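Acetylornithine aminotransferase (Aquifex aeolicus, PDB 2EH6) catalyses the pyridoxal-phosphate-dependent transfer of an amino group from N(2)-acetyl-L-ornithine to 2-oxoglutarate in arginine biosynthesis. Local coordinates at residues Asn188-Ser191 and Glu192-Ser196. Residues are numbered along the deposited sequence; the frame is centred on the assembly and turned at random.
Sequences NEAS and EDFLS
A serine N-cap opens the helix 192-205, with S191 gripping its first turn through both side chain and backbone. The hydroxyl OG of S191 accepts from the backbone N of F194 at 2.8 Å, a somewhat bent bond (N-H...O 154°). A chi1 of 71° sets OG between the backbone N and carbonyl carbon of S191, where it meets the N-H of F194. The carbonyl O of S191 accepts from N of L195 at 2.9 Å, nearly straight at 170°, the first i to i+4 bond of the helix. With an alanine here, the N-H of F194 would probably lose its capping acceptor and the first turn would be less firmly fixed. This cap joins the short strand 188-189 to a helix of the large, pyridoxal-phosphate-binding domain of the class-III aminotransferase fold. CB of A190 packs against CD2 of L195 at 3.6 Å and lies 4.3 Å from CD2 of F194, at the edge of the ring. Both larger side chains, buried, also touch I178 of the central-sheet strand 173-178. N160 holds the approach to the helix, its OD1 accepting from the backbone N of S191 and its ND2 donating to the carbonyl of E189.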
ATOM      1  N   ASN A 188     -23.422  -8.125   3.819  1.00 34.25           N
ATOM      2  CA  ASN A 188     -24.181  -9.181   3.157  1.00 33.57           C
ATOM      3  C   ASN A 188     -23.533 -10.526   3.437  1.00 34.07           C
ATOM      4  O   ASN A 188     -22.341 -10.712   3.201  1.00 35.59           O
ATOM      5  CB  ASN A 188     -24.233  -8.924   1.654  1.00 32.18           C
ATOM      6  CG  ASN A 188     -24.775  -7.545   1.322  1.00 33.77           C
ATOM      7  OD1 ASN A 188     -25.774  -7.111   1.890  1.00 32.61           O
ATOM      8  ND2 ASN A 188     -24.119  -6.853   0.395  1.00 33.71           N
ATOM      9  N   GLU A 189     -24.327 -11.462   3.941  1.00 33.69           N
ATOM     10  CA  GLU A 189     -23.834 -12.787   4.287  1.00 35.22           C
ATOM     11  C   GLU A 189     -24.013 -13.852   3.211  1.00 36.00           C
ATOM     12  O   GLU A 189     -25.110 -14.041   2.689  1.00 36.57           O
ATOM     13  CB  GLU A 189     -24.523 -13.272   5.562  1.00 36.12           C
ATOM     14  CG  GLU A 189     -24.159 -12.498   6.805  1.00 36.67           C
ATOM     15  CD  GLU A 189     -25.007 -12.899   7.998  1.00 38.91           C
ATOM     16  OE1 GLU A 189     -26.118 -12.349   8.152  1.00 36.88           O
ATOM     17  OE2 GLU A 189     -24.564 -13.776   8.773  1.00 39.02           O
ATOM     18  N   ALA A 190     -22.927 -14.548   2.891  1.00 36.68           N
ATOM     19  CA  ALA A 190     -22.974 -15.629   1.916  1.00 36.45           C
ATOM     20  C   ALA A 190     -23.512 -16.809   2.716  1.00 37.43           C
ATOM     21  O   ALA A 190     -23.001 -17.105   3.796  1.00 37.44           O
ATOM     22  CB  ALA A 190     -21.578 -15.933   1.399  1.00 35.99           C
ATOM     23  N   SER A 191     -24.543 -17.473   2.205  1.00 38.40           N
ATOM     24  CA  SER A 191     -25.138 -18.608   2.911  1.00 39.02           C
ATOM     25  C   SER A 191     -24.195 -19.802   2.985  1.00 40.28           C
ATOM     26  O   SER A 191     -23.281 -19.940   2.170  1.00 39.15           O
ATOM     27  CB  SER A 191     -26.430 -19.048   2.221  1.00 39.31           C
ATOM     28  OG  SER A 191     -26.147 -19.678   0.982  1.00 40.55           O
ATOM     29  N   GLU A 192     -24.423 -20.671   3.964  1.00 41.65           N
ATOM     30  CA  GLU A 192     -23.591 -21.855   4.107  1.00 43.75           C
ATOM     31  C   GLU A 192     -23.805 -22.746   2.888  1.00 42.93           C
ATOM     32  O   GLU A 192     -22.865 -23.335   2.358  1.00 42.65           O
ATOM     33  CB  GLU A 192     -23.958 -22.616   5.382  1.00 46.66           C
ATOM     34  CG  GLU A 192     -23.055 -23.807   5.656  1.00 52.34           C
ATOM     35  CD  GLU A 192     -23.347 -24.464   6.991  1.00 56.01           C
ATOM     36  OE1 GLU A 192     -24.492 -24.920   7.196  1.00 58.37           O
ATOM     37  OE2 GLU A 192     -22.427 -24.525   7.836  1.00 58.73           O
ATOM     38  N   ASP A 193     -25.053 -22.833   2.443  1.00 42.79           N
ATOM     39  CA  ASP A 193     -25.386 -23.643   1.283  1.00 44.11           C
ATOM     40  C   ASP A 193     -24.633 -23.126   0.064  1.00 43.33           C
ATOM     41  O   ASP A 193     -24.001 -23.896  -0.659  1.00 42.23           O
ATOM     42  CB  ASP A 193     -26.891 -23.594   1.016  1.00 46.73           C
ATOM     43  CG  ASP A 193     -27.289 -24.404  -0.205  1.00 50.35           C
ATOM     44  OD1 ASP A 193     -26.956 -25.609  -0.249  1.00 52.31           O
ATOM     45  OD2 ASP A 193     -27.932 -23.838  -1.116  1.00 51.00           O
ATOM     46  N   PHE A 194     -24.704 -21.815  -0.154  1.00 41.65           N
ATOM     47  CA  PHE A 194     -24.033 -21.186  -1.285  1.00 40.61           C
ATOM     48  C   PHE A 194     -22.527 -21.421  -1.259  1.00 40.02           C
ATOM     49  O   PHE A 194     -21.938 -21.811  -2.267  1.00 40.36           O
ATOM     50  CB  PHE A 194     -24.312 -19.681  -1.300  1.00 40.53           C
ATOM     51  CG  PHE A 194     -23.651 -18.954  -2.438  1.00 41.04           C
ATOM     52  CD1 PHE A 194     -24.038 -19.196  -3.752  1.00 41.63           C
ATOM     53  CD2 PHE A 194     -22.633 -18.035  -2.197  1.00 39.21           C
ATOM     54  CE1 PHE A 194     -23.420 -18.531  -4.813  1.00 42.15           C
ATOM     55  CE2 PHE A 194     -22.011 -17.367  -3.246  1.00 39.88           C
ATOM     56  CZ  PHE A 194     -22.404 -17.613  -4.557  1.00 41.06           C
ATOM     57  N   LEU A 195     -21.901 -21.177  -0.110  1.00 39.67           N
ATOM     58  CA  LEU A 195     -20.459 -21.365   0.018  1.00 40.10           C
ATOM     59  C   LEU A 195     -20.064 -22.821  -0.207  1.00 40.88           C
ATOM     60  O   LEU A 195     -18.988 -23.107  -0.739  1.00 38.87           O
ATOM     61  CB  LEU A 195     -19.979 -20.900   1.397  1.00 39.23           C
ATOM     62  CG  LEU A 195     -20.122 -19.397   1.664  1.00 40.24           C
ATOM     63  CD1 LEU A 195     -19.629 -19.078   3.061  1.00 40.21           C
ATOM     64  CD2 LEU A 195     -19.332 -18.607   0.625  1.00 36.88           C
ATOM     65  N   SER A 196     -20.936 -23.735   0.205  1.00 41.71           N
ATOM     66  CA  SER A 196     -20.692 -25.161   0.031  1.00 42.63           C
ATOM     67  C   SER A 196     -20.628 -25.483  -1.457  1.00 41.47           C
ATOM     68  O   SER A 196     -19.674 -26.097  -1.933  1.00 42.17           O
ATOM     69  CB  SER A 196     -21.814 -25.970   0.680  1.00 43.90           C
ATOM     70  OG  SER A 196     -21.709 -27.343   0.338  1.00 48.74           O
TER